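Local coordinates for RE68036p (Drosophila melanogaster, PDB 1SQH), which is of uncharacterised function but probably acts as an acyltransferase, perhaps one that transfers acyl groups to the nitrogen of glycine, at residues G30-H35 / Q289-N294; S92-S97 / L124-L129; V144-P149 / K298-S303; R150-M155 / N294-L299; S232-L237 / I266-W271. One frame throughout, in Å; residues are numbered along the deposited sequence.

Contact 1 of 5, residues G30-H35 / Q289-N294; sequences GIRNFH and QKDLVN
The R32 guanidinium is met at its edge, near its own plane, by D291 OD2 and Q289 NE2. The D291 carboxylate forms a long salt bridge, OD2 to R32 NH1 at 3.4 Å, with the planes 49° apart. The Q289 amide is turned almost perpendicular to the guanidinium; its NE2, 3.5 Å from R32 NH1, is a second donor and packs without bonding. D291 OD1 faces the edge of the F34 ring, while L292 CD2 comes obliquely to the same ring, 3.7 Å from F34 CD2. Water 2 lies in the plane of the H35 ring, joining H35 NE2 to N294 ND2. Water 1 donates to D291 OD1 (2.8 Å) and R32 O. N33 OD1, at the N-cap of helix 34-51, accepts a weak bond from H35 N and another from Y36 N, a usual role for asparagine. D291 and L292 form a classic beta bulge opposite G154. The R32 chain, extended from CG to NE, carries the guanidinium out beside D291; an alanine here would probably leave D291 OD2 without its cationic mate. With no direct hydrogen bond, the helix start is tied to the strand by charge, water and one apolar touch, suiting a surface contact.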
# COMPACT_ATOMS: atom_id res chain seq x y z
N GLY A 30 8.73 -7.26 -14.27
CA GLY A 30 9.92 -6.62 -13.74
C GLY A 30 9.75 -6.08 -12.33
O GLY A 30 8.64 -5.95 -11.80
N ILE A 31 10.88 -5.75 -11.72
CA ILE A 31 10.97 -5.24 -10.36
C ILE A 31 10.23 -3.92 -10.03
O ILE A 31 10.09 -3.55 -8.86
CB ILE A 31 12.48 -5.10 -10.00
CG1 ILE A 31 12.73 -5.70 -8.64
CG2 ILE A 31 12.94 -3.66 -10.11
CD1 ILE A 31 12.65 -7.21 -8.65
N ARG A 32 9.76 -3.19 -11.05
CA ARG A 32 9.08 -1.91 -10.80
C ARG A 32 7.57 -2.02 -10.76
O ARG A 32 6.88 -1.05 -10.46
CB ARG A 32 9.44 -0.89 -11.88
CG ARG A 32 10.85 -0.35 -11.85
CD ARG A 32 11.09 0.37 -13.15
NE ARG A 32 12.21 1.31 -13.10
CZ ARG A 32 12.08 2.61 -13.32
NH1 ARG A 32 10.89 3.13 -13.61
NH2 ARG A 32 13.15 3.39 -13.28
N ASN A 33 7.07 -3.20 -11.08
CA ASN A 33 5.63 -3.44 -11.11
C ASN A 33 4.99 -3.44 -9.71
O ASN A 33 5.46 -4.10 -8.79
CB ASN A 33 5.39 -4.77 -11.83
CG ASN A 33 3.94 -5.14 -11.86
OD1 ASN A 33 3.44 -5.79 -10.94
ND2 ASN A 33 3.25 -4.72 -12.92
N PHE A 34 3.90 -2.69 -9.56
CA PHE A 34 3.23 -2.58 -8.27
C PHE A 34 2.59 -3.84 -7.70
O PHE A 34 2.46 -3.98 -6.48
CB PHE A 34 2.21 -1.45 -8.32
CG PHE A 34 2.82 -0.09 -8.19
CD1 PHE A 34 2.94 0.51 -6.94
CD2 PHE A 34 3.32 0.58 -9.30
CE1 PHE A 34 3.54 1.77 -6.79
CE2 PHE A 34 3.93 1.83 -9.17
CZ PHE A 34 4.04 2.42 -7.92
N HIS A 35 2.17 -4.77 -8.56
CA HIS A 35 1.58 -5.99 -8.05
C HIS A 35 2.72 -6.85 -7.54
O HIS A 35 2.58 -7.55 -6.54
CB HIS A 35 0.77 -6.69 -9.14
CG HIS A 35 -0.53 -6.01 -9.41
ND1 HIS A 35 -1.61 -6.12 -8.55
CD2 HIS A 35 -0.88 -5.09 -10.33
CE1 HIS A 35 -2.56 -5.29 -8.94
NE2 HIS A 35 -2.14 -4.65 -10.02
N GLN A 289 9.48 9.20 -10.64
CA GLN A 289 8.77 9.50 -11.88
C GLN A 289 7.39 8.87 -11.80
O GLN A 289 7.20 7.86 -11.11
CB GLN A 289 9.51 8.96 -13.10
CG GLN A 289 9.70 7.47 -13.06
CD GLN A 289 10.32 6.92 -14.34
OE1 GLN A 289 9.66 6.86 -15.38
NE2 GLN A 289 11.59 6.53 -14.26
N LYS A 290 6.43 9.48 -12.49
CA LYS A 290 5.06 8.99 -12.51
C LYS A 290 4.91 7.94 -13.62
O LYS A 290 4.87 8.29 -14.79
CB LYS A 290 4.11 10.16 -12.78
CG LYS A 290 2.70 9.78 -13.17
CD LYS A 290 1.92 11.03 -13.58
CE LYS A 290 0.50 10.71 -14.04
NZ LYS A 290 -0.19 11.95 -14.50
N ASP A 291 4.84 6.66 -13.28
CA ASP A 291 4.66 5.72 -14.37
C ASP A 291 3.43 4.85 -14.27
O ASP A 291 3.31 3.85 -14.98
CB ASP A 291 5.92 4.89 -14.61
CG ASP A 291 6.34 4.12 -13.41
OD1 ASP A 291 5.50 3.65 -12.64
OD2 ASP A 291 7.60 3.93 -13.17
N LEU A 292 2.50 5.22 -13.38
CA LEU A 292 1.24 4.48 -13.23
C LEU A 292 0.12 5.34 -12.63
O LEU A 292 0.37 6.22 -11.81
CB LEU A 292 1.41 3.23 -12.36
CG LEU A 292 0.16 2.34 -12.31
CD1 LEU A 292 -0.05 1.73 -13.69
CD2 LEU A 292 0.29 1.23 -11.24
N VAL A 293 -1.11 5.07 -13.05
CA VAL A 293 -2.28 5.76 -12.52
C VAL A 293 -3.29 4.67 -12.21
O VAL A 293 -3.66 3.89 -13.08
CB VAL A 293 -2.90 6.74 -13.54
CG1 VAL A 293 -4.17 7.35 -12.95
CG2 VAL A 293 -1.90 7.82 -13.90
N ASN A 294 -3.71 4.61 -10.95
CA ASN A 294 -4.67 3.61 -10.49
C ASN A 294 -5.74 4.30 -9.68
O ASN A 294 -5.59 5.45 -9.28
CB ASN A 294 -3.96 2.59 -9.60
CG ASN A 294 -3.47 1.37 -10.36
OD1 ASN A 294 -3.28 1.42 -11.58
ND2 ASN A 294 -3.24 0.28 -9.64
O HOH W 1 5.69 0.87 -12.47
O HOH W 2 -3.72 -2.48 -10.74

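Contact 2 of 5, residues S92-S97 / L124-L129; sequences SVSFFS and LTNVDL
V93 and L124 pair as parallel neighbours in a beta-alpha-beta unit formed by strand 91-96, helix 104-112 and strand 123-128. The strands then part, CA to CA growing from 4.8 Å at V93 and L124 to 7.8 Å at F96 and D128, consistent with the splayed parallel pair of the GNAT acetyltransferase fold. One backbone bond crosses, T125 N to V93 O at 2.8 Å. Among side chains, N126 ND2 donates to S94 OG at 2.8 Å, with the hydroxyl close to the amide plane, and T125 OG1 donates to N126 OD1 from above the carbonyl plane. Y82 OH also bonds S94 OG. N126 has positive phi (41°), a conformation asparagine tolerates well, and marks the corner of the strand. An alanine here would probably leave S94 OG without one of its partners and T125 OG1 without its acceptor. Apolar contact comes from F95 CZ on V127 CG1, 4.0 Å, beyond the corner. D128 sets OD1 at the edge of the F96 ring, and its OD2 caps G130 N of the next helix. Water 3 accepts from F95 N and sits 3.6 Å above the plane of the F95 ring, over its centre.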
# COMPACT_ATOMS: atom_id res chain seq x y z
N SER A 92 -10.31 -4.83 2.20
CA SER A 92 -9.63 -4.21 1.07
C SER A 92 -9.37 -5.30 0.05
O SER A 92 -8.91 -6.39 0.41
CB SER A 92 -8.32 -3.57 1.52
OG SER A 92 -8.57 -2.46 2.37
N VAL A 93 -9.67 -5.01 -1.21
CA VAL A 93 -9.49 -5.97 -2.28
C VAL A 93 -8.53 -5.47 -3.36
O VAL A 93 -8.59 -4.31 -3.77
CB VAL A 93 -10.84 -6.32 -2.98
CG1 VAL A 93 -10.64 -7.42 -3.99
CG2 VAL A 93 -11.87 -6.75 -1.94
N SER A 94 -7.64 -6.35 -3.78
CA SER A 94 -6.68 -6.06 -4.84
C SER A 94 -6.83 -7.20 -5.84
O SER A 94 -7.13 -8.33 -5.45
CB SER A 94 -5.24 -6.04 -4.31
OG SER A 94 -4.33 -5.86 -5.38
N PHE A 95 -6.62 -6.91 -7.11
CA PHE A 95 -6.74 -7.95 -8.13
C PHE A 95 -6.11 -7.54 -9.45
O PHE A 95 -5.98 -6.35 -9.76
CB PHE A 95 -8.21 -8.31 -8.35
CG PHE A 95 -9.06 -7.15 -8.78
CD1 PHE A 95 -9.07 -6.73 -10.10
CD2 PHE A 95 -9.83 -6.46 -7.85
CE1 PHE A 95 -9.86 -5.64 -10.50
CE2 PHE A 95 -10.62 -5.37 -8.24
CZ PHE A 95 -10.62 -4.96 -9.56
N PHE A 96 -5.72 -8.55 -10.23
CA PHE A 96 -5.12 -8.33 -11.53
C PHE A 96 -5.10 -9.62 -12.32
O PHE A 96 -5.30 -10.71 -11.78
CB PHE A 96 -3.68 -7.81 -11.42
CG PHE A 96 -3.20 -7.15 -12.69
CD1 PHE A 96 -3.57 -5.84 -12.98
CD2 PHE A 96 -2.47 -7.87 -13.64
CE1 PHE A 96 -3.22 -5.24 -14.20
CE2 PHE A 96 -2.12 -7.30 -14.86
CZ PHE A 96 -2.50 -5.98 -15.14
N SER A 97 -4.85 -9.48 -13.61
CA SER A 97 -4.74 -10.59 -14.54
C SER A 97 -4.33 -9.94 -15.84
O SER A 97 -4.71 -8.80 -16.11
CB SER A 97 -6.07 -11.32 -14.73
OG SER A 97 -5.91 -12.35 -15.70
N LEU A 124 -11.59 -1.05 -2.71
CA LEU A 124 -10.89 -1.61 -3.85
C LEU A 124 -9.59 -0.82 -4.02
O LEU A 124 -9.61 0.35 -4.41
CB LEU A 124 -11.76 -1.50 -5.11
CG LEU A 124 -12.84 -2.57 -5.36
CD1 LEU A 124 -13.41 -3.07 -4.04
CD2 LEU A 124 -13.93 -2.01 -6.27
N THR A 125 -8.45 -1.47 -3.74
CA THR A 125 -7.14 -0.81 -3.82
C THR A 125 -6.35 -1.04 -5.11
O THR A 125 -6.44 -2.11 -5.73
CB THR A 125 -6.25 -1.23 -2.63
OG1 THR A 125 -5.95 -2.63 -2.72
CG2 THR A 125 -6.95 -0.95 -1.31
N ASN A 126 -5.56 -0.05 -5.49
CA ASN A 126 -4.73 -0.12 -6.70
C ASN A 126 -5.41 -0.77 -7.92
O ASN A 126 -4.87 -1.69 -8.53
CB ASN A 126 -3.39 -0.85 -6.40
CG ASN A 126 -3.58 -2.12 -5.57
OD1 ASN A 126 -3.72 -2.06 -4.33
ND2 ASN A 126 -3.58 -3.26 -6.24
N VAL A 127 -6.59 -0.25 -8.28
CA VAL A 127 -7.35 -0.78 -9.41
C VAL A 127 -6.87 -0.21 -10.73
O VAL A 127 -6.79 1.02 -10.89
CB VAL A 127 -8.86 -0.45 -9.31
CG1 VAL A 127 -9.62 -1.22 -10.38
CG2 VAL A 127 -9.38 -0.76 -7.92
N ASP A 128 -6.56 -1.10 -11.67
CA ASP A 128 -6.08 -0.69 -12.99
C ASP A 128 -7.18 0.11 -13.69
O ASP A 128 -8.37 -0.19 -13.54
CB ASP A 128 -5.74 -1.93 -13.83
CG ASP A 128 -5.11 -1.58 -15.15
OD1 ASP A 128 -3.86 -1.54 -15.23
OD2 ASP A 128 -5.87 -1.32 -16.11
N LEU A 129 -6.79 1.13 -14.44
CA LEU A 129 -7.77 1.96 -15.14
C LEU A 129 -8.70 1.16 -16.05
O LEU A 129 -9.83 1.58 -16.31
CB LEU A 129 -7.05 3.04 -15.95
CG LEU A 129 -6.29 4.05 -15.08
CD1 LEU A 129 -5.51 5.02 -15.95
CD2 LEU A 129 -7.28 4.78 -14.19
O HOH W 3 -6.89 -4.16 -7.98

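Contact 3 of 5, residues V144-P149 / K298-S303; sequences VTAIQP and KLVPNS
V144 CG2 rests on L299, 4.0 Å from its CG, the two side chains crossing at about a right angle. L299 is further covered by W118 and by A139 of helix 129-141, so a branched aliphatic residue suits each place. I147 CG2 touches L299 CD1 more loosely, at 4.3 Å, I147 and L299 sharing a face of the sheet. They sit on the antiparallel ladder of strands 147-157 and 289-299, I147 with L299 a non-hydrogen-bonded pair and Q148 with K298 a hydrogen-bonded one. Q148 N donates to K298 O at 2.8 Å, and K298 N returns a bond to Q148 O. On the other face, Q148 and K298 lie side by side, pointing the same way, with Q148 NE2 3.4 Å from K298 CG. The bend of K298 at chi2 (60°) turns its chain at CD, and its NZ bonds G121 O. Q148 also crosses V300 squarely, OE1 3.8 Å from V300 CG1. Farther out, water 4 accepts from T145 N and donates to V300 O, and N302 ND2 bonds G143 O.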
# COMPACT_ATOMS: atom_id res chain seq x y z
N VAL A 144 -24.62 -1.51 -4.29
CA VAL A 144 -23.97 -0.26 -3.92
C VAL A 144 -24.73 0.94 -4.49
O VAL A 144 -25.05 0.96 -5.68
CB VAL A 144 -22.52 -0.21 -4.40
CG1 VAL A 144 -21.87 1.10 -3.97
CG2 VAL A 144 -21.75 -1.39 -3.84
N THR A 145 -25.02 1.92 -3.64
CA THR A 145 -25.76 3.10 -4.07
C THR A 145 -24.93 4.37 -4.10
O THR A 145 -25.37 5.40 -4.61
CB THR A 145 -26.97 3.34 -3.15
OG1 THR A 145 -26.52 3.63 -1.82
CG2 THR A 145 -27.84 2.09 -3.11
N ALA A 146 -23.71 4.28 -3.57
CA ALA A 146 -22.81 5.42 -3.54
C ALA A 146 -21.36 4.95 -3.48
O ALA A 146 -20.99 4.11 -2.65
CB ALA A 146 -23.12 6.31 -2.34
N ILE A 147 -20.55 5.49 -4.39
CA ILE A 147 -19.14 5.14 -4.48
C ILE A 147 -18.25 6.38 -4.39
O ILE A 147 -18.63 7.46 -4.86
CB ILE A 147 -18.86 4.42 -5.82
CG1 ILE A 147 -19.72 3.15 -5.91
CG2 ILE A 147 -17.39 4.09 -5.93
CD1 ILE A 147 -19.69 2.48 -7.27
N GLN A 148 -17.08 6.23 -3.78
CA GLN A 148 -16.12 7.33 -3.62
C GLN A 148 -14.78 6.92 -4.24
O GLN A 148 -13.92 6.37 -3.57
CB GLN A 148 -15.92 7.65 -2.14
CG GLN A 148 -17.17 8.17 -1.44
CD GLN A 148 -17.09 8.06 0.08
OE1 GLN A 148 -17.97 8.54 0.79
NE2 GLN A 148 -16.04 7.42 0.58
N PRO A 149 -14.60 7.18 -5.54
CA PRO A 149 -13.34 6.81 -6.19
C PRO A 149 -12.35 7.97 -6.18
O PRO A 149 -12.75 9.13 -6.12
CB PRO A 149 -13.79 6.44 -7.60
CG PRO A 149 -14.85 7.47 -7.85
CD PRO A 149 -15.63 7.54 -6.54
N LYS A 298 -13.57 3.36 -2.92
CA LYS A 298 -14.21 3.11 -1.64
C LYS A 298 -15.71 2.97 -1.85
O LYS A 298 -16.37 3.91 -2.31
CB LYS A 298 -13.90 4.26 -0.68
CG LYS A 298 -14.69 4.25 0.62
CD LYS A 298 -14.45 3.00 1.45
CE LYS A 298 -15.20 3.11 2.78
NZ LYS A 298 -15.26 1.83 3.53
N LEU A 299 -16.25 1.80 -1.53
CA LEU A 299 -17.68 1.53 -1.65
C LEU A 299 -18.35 1.91 -0.33
O LEU A 299 -17.89 1.49 0.74
CB LEU A 299 -17.92 0.04 -1.93
CG LEU A 299 -17.89 -0.47 -3.38
CD1 LEU A 299 -16.79 0.21 -4.16
CD2 LEU A 299 -17.71 -1.98 -3.39
N VAL A 300 -19.41 2.71 -0.39
CA VAL A 300 -20.10 3.12 0.84
C VAL A 300 -21.06 2.03 1.31
O VAL A 300 -21.81 1.47 0.51
CB VAL A 300 -20.89 4.44 0.66
CG1 VAL A 300 -20.06 5.45 -0.12
CG2 VAL A 300 -22.22 4.17 -0.04
N PRO A 301 -21.04 1.70 2.61
CA PRO A 301 -21.92 0.66 3.15
C PRO A 301 -23.39 0.95 2.84
O PRO A 301 -23.86 2.07 3.04
CB PRO A 301 -21.63 0.69 4.65
CG PRO A 301 -20.20 1.16 4.71
CD PRO A 301 -20.18 2.26 3.66
N ASN A 302 -24.10 -0.07 2.35
CA ASN A 302 -25.51 0.06 1.98
C ASN A 302 -26.29 1.19 2.65
O ASN A 302 -26.45 2.26 2.06
CB ASN A 302 -26.24 -1.26 2.22
CG ASN A 302 -26.57 -1.98 0.93
OD1 ASN A 302 -27.19 -3.05 0.94
ND2 ASN A 302 -26.15 -1.40 -0.19
N SER A 303 -26.78 0.94 3.86
CA SER A 303 -27.54 1.94 4.61
C SER A 303 -27.61 1.53 6.07
O SER A 303 -27.18 2.33 6.93
CB SER A 303 -28.95 2.07 4.04
OG SER A 303 -29.67 0.85 4.16
O HOH W 4 -24.07 1.84 -0.86

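Contact 4 of 5, residues R150-M155 / N294-L299; sequences RQCFGM and NEWIKL
R150 pairs with W296 and C152 with N294 as antiparallel hydrogen-bonded pairs, Q151 with E295 as the non-hydrogen-bonded pair between them, in strands whose axes approach to 4.7 Å with their directions 140° apart. The bond from C152 N to N294 O is the shortest of this ladder, at 2.8 Å. W296 and R150 carry much of the side-chain contact. The R150 guanidinium lays one face over W296 CB, which stands 3.8 Å from its plane, and R150 NH2 reaches W296 CD1 at 3.6 Å; the guanidinium and indole planes are only 27° apart. A long, flat cation can lie over the CB of the tryptophan and still reach beyond it, for R150 NH2 also forms a salt bridge with E196. This ladder belongs to the central sheet, where the C-terminal strand 289-299 is inserted between 123-128 and 147-157, much as the last strand of a GNAT fold slots between its neighbours. C152 makes a sulfur-aromatic contact, SG 3.6 Å from W296 CE3, oblique to the six-membered ring. C152 SG lies anti to the carbonyl carbon (chi1 -57°), which turns it to the indole, and its small, polarisable sulfur fits a buried place there. On the other face, Q151 NE2 donates to E295 OE2 at 3.1 Å, meeting the carboxylate on its anti side. E295 OE1 is held by K136 of helix 129-141 in a salt bridge.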
# COMPACT_ATOMS: atom_id res chain seq x y z
N ARG A 150 -11.06 7.65 -6.24
CA ARG A 150 -10.04 8.70 -6.29
C ARG A 150 -8.83 8.20 -7.07
O ARG A 150 -8.42 7.05 -6.92
CB ARG A 150 -9.62 9.15 -4.89
CG ARG A 150 -9.02 8.06 -4.01
CD ARG A 150 -8.84 8.58 -2.59
NE ARG A 150 -8.83 7.50 -1.61
CZ ARG A 150 -7.74 6.86 -1.20
NH1 ARG A 150 -6.55 7.20 -1.69
NH2 ARG A 150 -7.84 5.89 -0.30
N GLN A 151 -8.28 9.07 -7.90
CA GLN A 151 -7.12 8.72 -8.71
C GLN A 151 -5.81 8.91 -7.95
O GLN A 151 -5.59 9.92 -7.29
CB GLN A 151 -7.11 9.57 -9.97
CG GLN A 151 -8.36 9.43 -10.81
CD GLN A 151 -8.06 9.08 -12.27
OE1 GLN A 151 -7.26 9.76 -12.94
NE2 GLN A 151 -8.71 8.04 -12.77
N CYS A 152 -4.95 7.90 -8.05
CA CYS A 152 -3.66 7.95 -7.38
C CYS A 152 -2.53 7.73 -8.37
O CYS A 152 -2.65 6.93 -9.30
CB CYS A 152 -3.62 6.88 -6.28
SG CYS A 152 -4.95 7.07 -5.07
N PHE A 153 -1.43 8.46 -8.20
CA PHE A 153 -0.28 8.29 -9.08
C PHE A 153 0.70 7.33 -8.41
O PHE A 153 1.00 7.46 -7.22
CB PHE A 153 0.46 9.62 -9.34
CG PHE A 153 -0.34 10.64 -10.12
CD1 PHE A 153 -1.37 10.25 -10.98
CD2 PHE A 153 -0.05 12.00 -10.00
CE1 PHE A 153 -2.09 11.20 -11.71
CE2 PHE A 153 -0.75 12.96 -10.74
CZ PHE A 153 -1.78 12.55 -11.59
N GLY A 154 1.18 6.37 -9.19
CA GLY A 154 2.17 5.44 -8.69
C GLY A 154 3.53 6.01 -9.08
O GLY A 154 3.93 5.91 -10.25
N MSE A 155 4.23 6.64 -8.13
CA MSE A 155 5.55 7.23 -8.40
C MSE A 155 6.64 6.19 -8.17
O MSE A 155 6.60 5.45 -7.19
CB MSE A 155 5.79 8.44 -7.49
CG MSE A 155 6.04 9.75 -8.26
SE MSE A 155 4.40 10.28 -9.14
CE MSE A 155 3.24 9.79 -7.66
N ASN A 294 -3.71 4.61 -10.95
CA ASN A 294 -4.67 3.61 -10.49
C ASN A 294 -5.74 4.30 -9.68
O ASN A 294 -5.59 5.45 -9.28
CB ASN A 294 -3.96 2.59 -9.60
CG ASN A 294 -3.47 1.37 -10.36
OD1 ASN A 294 -3.28 1.42 -11.58
ND2 ASN A 294 -3.24 0.28 -9.64
N GLU A 295 -6.83 3.59 -9.43
CA GLU A 295 -7.89 4.16 -8.62
C GLU A 295 -8.07 3.38 -7.34
O GLU A 295 -7.79 2.18 -7.27
CB GLU A 295 -9.22 4.21 -9.40
CG GLU A 295 -9.44 5.50 -10.18
CD GLU A 295 -10.78 5.55 -10.90
OE1 GLU A 295 -11.82 5.24 -10.28
OE2 GLU A 295 -10.81 5.92 -12.09
N TRP A 296 -8.48 4.09 -6.30
CA TRP A 296 -8.79 3.49 -5.01
C TRP A 296 -10.29 3.72 -4.96
O TRP A 296 -10.75 4.86 -4.93
CB TRP A 296 -8.09 4.23 -3.89
CG TRP A 296 -6.98 3.45 -3.25
CD1 TRP A 296 -7.00 2.87 -2.01
CD2 TRP A 296 -5.69 3.15 -3.81
NE1 TRP A 296 -5.81 2.24 -1.75
CE2 TRP A 296 -4.99 2.40 -2.84
CE3 TRP A 296 -5.07 3.45 -5.03
CZ2 TRP A 296 -3.67 1.94 -3.06
CZ3 TRP A 296 -3.76 2.99 -5.25
CH2 TRP A 296 -3.08 2.24 -4.26
N ILE A 297 -11.06 2.64 -5.00
CA ILE A 297 -12.51 2.77 -5.01
C ILE A 297 -13.14 2.37 -3.69
O ILE A 297 -13.22 1.18 -3.37
CB ILE A 297 -13.12 1.93 -6.13
CG1 ILE A 297 -12.43 2.28 -7.46
CG2 ILE A 297 -14.60 2.20 -6.22
CD1 ILE A 297 -12.94 1.49 -8.66
N LYS A 298 -13.57 3.36 -2.92
CA LYS A 298 -14.21 3.11 -1.64
C LYS A 298 -15.71 2.97 -1.85
O LYS A 298 -16.37 3.91 -2.31
CB LYS A 298 -13.90 4.26 -0.68
CG LYS A 298 -14.69 4.25 0.62
CD LYS A 298 -14.45 3.00 1.45
CE LYS A 298 -15.20 3.11 2.78
NZ LYS A 298 -15.26 1.83 3.53
N LEU A 299 -16.25 1.80 -1.53
CA LEU A 299 -17.68 1.53 -1.65
C LEU A 299 -18.35 1.91 -0.33
O LEU A 299 -17.89 1.49 0.74
CB LEU A 299 -17.92 0.04 -1.93
CG LEU A 299 -17.89 -0.47 -3.38
CD1 LEU A 299 -16.79 0.21 -4.16
CD2 LEU A 299 -17.71 -1.98 -3.39

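Contact 5 of 5, residues S232-L237 / I266-W271; sequences SGLGML and ITLTAW
G233 and L234 press closely against T269. L234 N donates to T269 O over 2.7 Å in a nearly straight bond, and G233 CA lies 3.4 Å from the same oxygen as a CA-H...O contact. A beta carbon at G233 would stand only 2.3 Å from T269 O, so glycine suits this close approach. L234 CG lies anti to the carbonyl carbon (chi1 -86°), on a branch whose CD1 meets L268 CD1 at 3.7 Å, and L234 CB lies 4.2 Å from A270 CB, where a bare methyl leaves room for the leucine. The strands 234-237 and 268-271 run 41° apart; beyond L234 and A270, water 5 accepts from W271 N at 2.7 Å and lies beside L234 O. Such a parting pair, linked through helix 248-263, is consistent with the GNAT fold. M256 and S257 of that helix pack on L234, F34 and L37 of helix 34-51 touch T269, and on its other edge strand 268-273 bonds through A270 to M155 of strand 147-157.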
# COMPACT_ATOMS: atom_id res chain seq x y z
N SER A 232 6.25 -1.55 0.38
CA SER A 232 7.65 -1.42 0.82
C SER A 232 8.25 -0.11 0.37
O SER A 232 9.47 0.08 0.43
CB SER A 232 8.49 -2.58 0.30
OG SER A 232 8.09 -3.80 0.90
N GLY A 233 7.38 0.80 -0.08
CA GLY A 233 7.81 2.11 -0.53
C GLY A 233 7.48 3.16 0.52
O GLY A 233 7.39 2.86 1.70
N LEU A 234 7.28 4.40 0.08
CA LEU A 234 6.98 5.51 0.99
C LEU A 234 5.49 5.74 1.16
O LEU A 234 4.72 5.56 0.22
CB LEU A 234 7.60 6.81 0.49
CG LEU A 234 9.05 7.21 0.81
CD1 LEU A 234 9.98 6.02 0.68
CD2 LEU A 234 9.46 8.35 -0.13
N GLY A 235 5.10 6.15 2.36
CA GLY A 235 3.70 6.43 2.61
C GLY A 235 3.42 7.29 3.84
O GLY A 235 4.29 7.49 4.69
N MSE A 236 2.19 7.79 3.92
CA MSE A 236 1.72 8.60 5.03
C MSE A 236 2.63 9.75 5.45
O MSE A 236 2.77 10.03 6.65
CB MSE A 236 1.46 7.70 6.23
CG MSE A 236 0.34 6.70 6.01
SE MSE A 236 0.66 5.06 6.95
CE MSE A 236 1.75 4.21 5.57
N LEU A 237 3.24 10.41 4.48
CA LEU A 237 4.13 11.52 4.78
C LEU A 237 3.29 12.68 5.28
O LEU A 237 2.20 12.93 4.77
CB LEU A 237 4.89 11.97 3.52
CG LEU A 237 5.71 13.27 3.67
CD1 LEU A 237 6.82 13.04 4.69
CD2 LEU A 237 6.31 13.68 2.32
N ILE A 266 14.77 -3.25 -3.44
CA ILE A 266 13.51 -3.09 -4.15
C ILE A 266 13.41 -1.69 -4.69
O ILE A 266 14.13 -0.78 -4.28
CB ILE A 266 12.25 -3.35 -3.28
CG1 ILE A 266 12.50 -2.91 -1.84
CG2 ILE A 266 11.80 -4.78 -3.42
CD1 ILE A 266 12.57 -1.43 -1.66
N THR A 267 12.52 -1.53 -5.66
CA THR A 267 12.26 -0.24 -6.27
C THR A 267 11.52 0.58 -5.21
O THR A 267 10.65 0.06 -4.53
CB THR A 267 11.32 -0.41 -7.45
OG1 THR A 267 11.77 -1.52 -8.24
CG2 THR A 267 11.28 0.85 -8.30
N LEU A 268 11.88 1.84 -5.06
CA LEU A 268 11.17 2.67 -4.12
C LEU A 268 9.95 3.21 -4.87
O LEU A 268 10.04 3.48 -6.08
CB LEU A 268 12.04 3.83 -3.65
CG LEU A 268 12.85 3.62 -2.37
CD1 LEU A 268 11.88 3.51 -1.21
CD2 LEU A 268 13.73 2.36 -2.47
N THR A 269 8.82 3.36 -4.19
CA THR A 269 7.63 3.90 -4.85
C THR A 269 6.80 4.64 -3.83
O THR A 269 7.12 4.62 -2.64
CB THR A 269 6.73 2.80 -5.46
OG1 THR A 269 6.21 1.98 -4.40
CG2 THR A 269 7.51 1.92 -6.44
N ALA A 270 5.74 5.29 -4.30
CA ALA A 270 4.84 6.01 -3.42
C ALA A 270 3.52 6.21 -4.13
O ALA A 270 3.48 6.49 -5.33
CB ALA A 270 5.43 7.36 -3.03
N TRP A 271 2.44 6.05 -3.38
CA TRP A 271 1.09 6.25 -3.89
C TRP A 271 0.59 7.59 -3.38
O TRP A 271 0.48 7.79 -2.17
CB TRP A 271 0.17 5.14 -3.40
CG TRP A 271 0.23 3.88 -4.20
CD1 TRP A 271 0.62 2.64 -3.77
CD2 TRP A 271 -0.17 3.72 -5.57
NE1 TRP A 271 0.47 1.71 -4.78
CE2 TRP A 271 -0.01 2.35 -5.89
CE3 TRP A 271 -0.66 4.60 -6.54
CZ2 TRP A 271 -0.33 1.84 -7.16
CZ3 TRP A 271 -0.97 4.09 -7.80
CH2 TRP A 271 -0.81 2.72 -8.10
O HOH W 5 2.55 6.46 -0.76

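In the fold
Contacts 1, 3 and 4 all use strand 289-299, the C-terminal strand lying between 123-128 and 147-157 in the eight-stranded mixed sheet. Contacts 3 and 4 continue one antiparallel ladder, their centres about 15 Å apart, and contact 1 sets the start of helix 34-51 against the opposite end of the strand, with centres about 27 Å from contact 3. Contact 2, about 9 Å between centres from contact 4, closes first along the chain, within the loop closed by contact 1. Contact 5 is nested inside the loops of contacts 1, 3 and 4 and joins this sheet to the four-stranded one. The C-terminal strand thus lies between the strands of what are probably two GNAT-like halves.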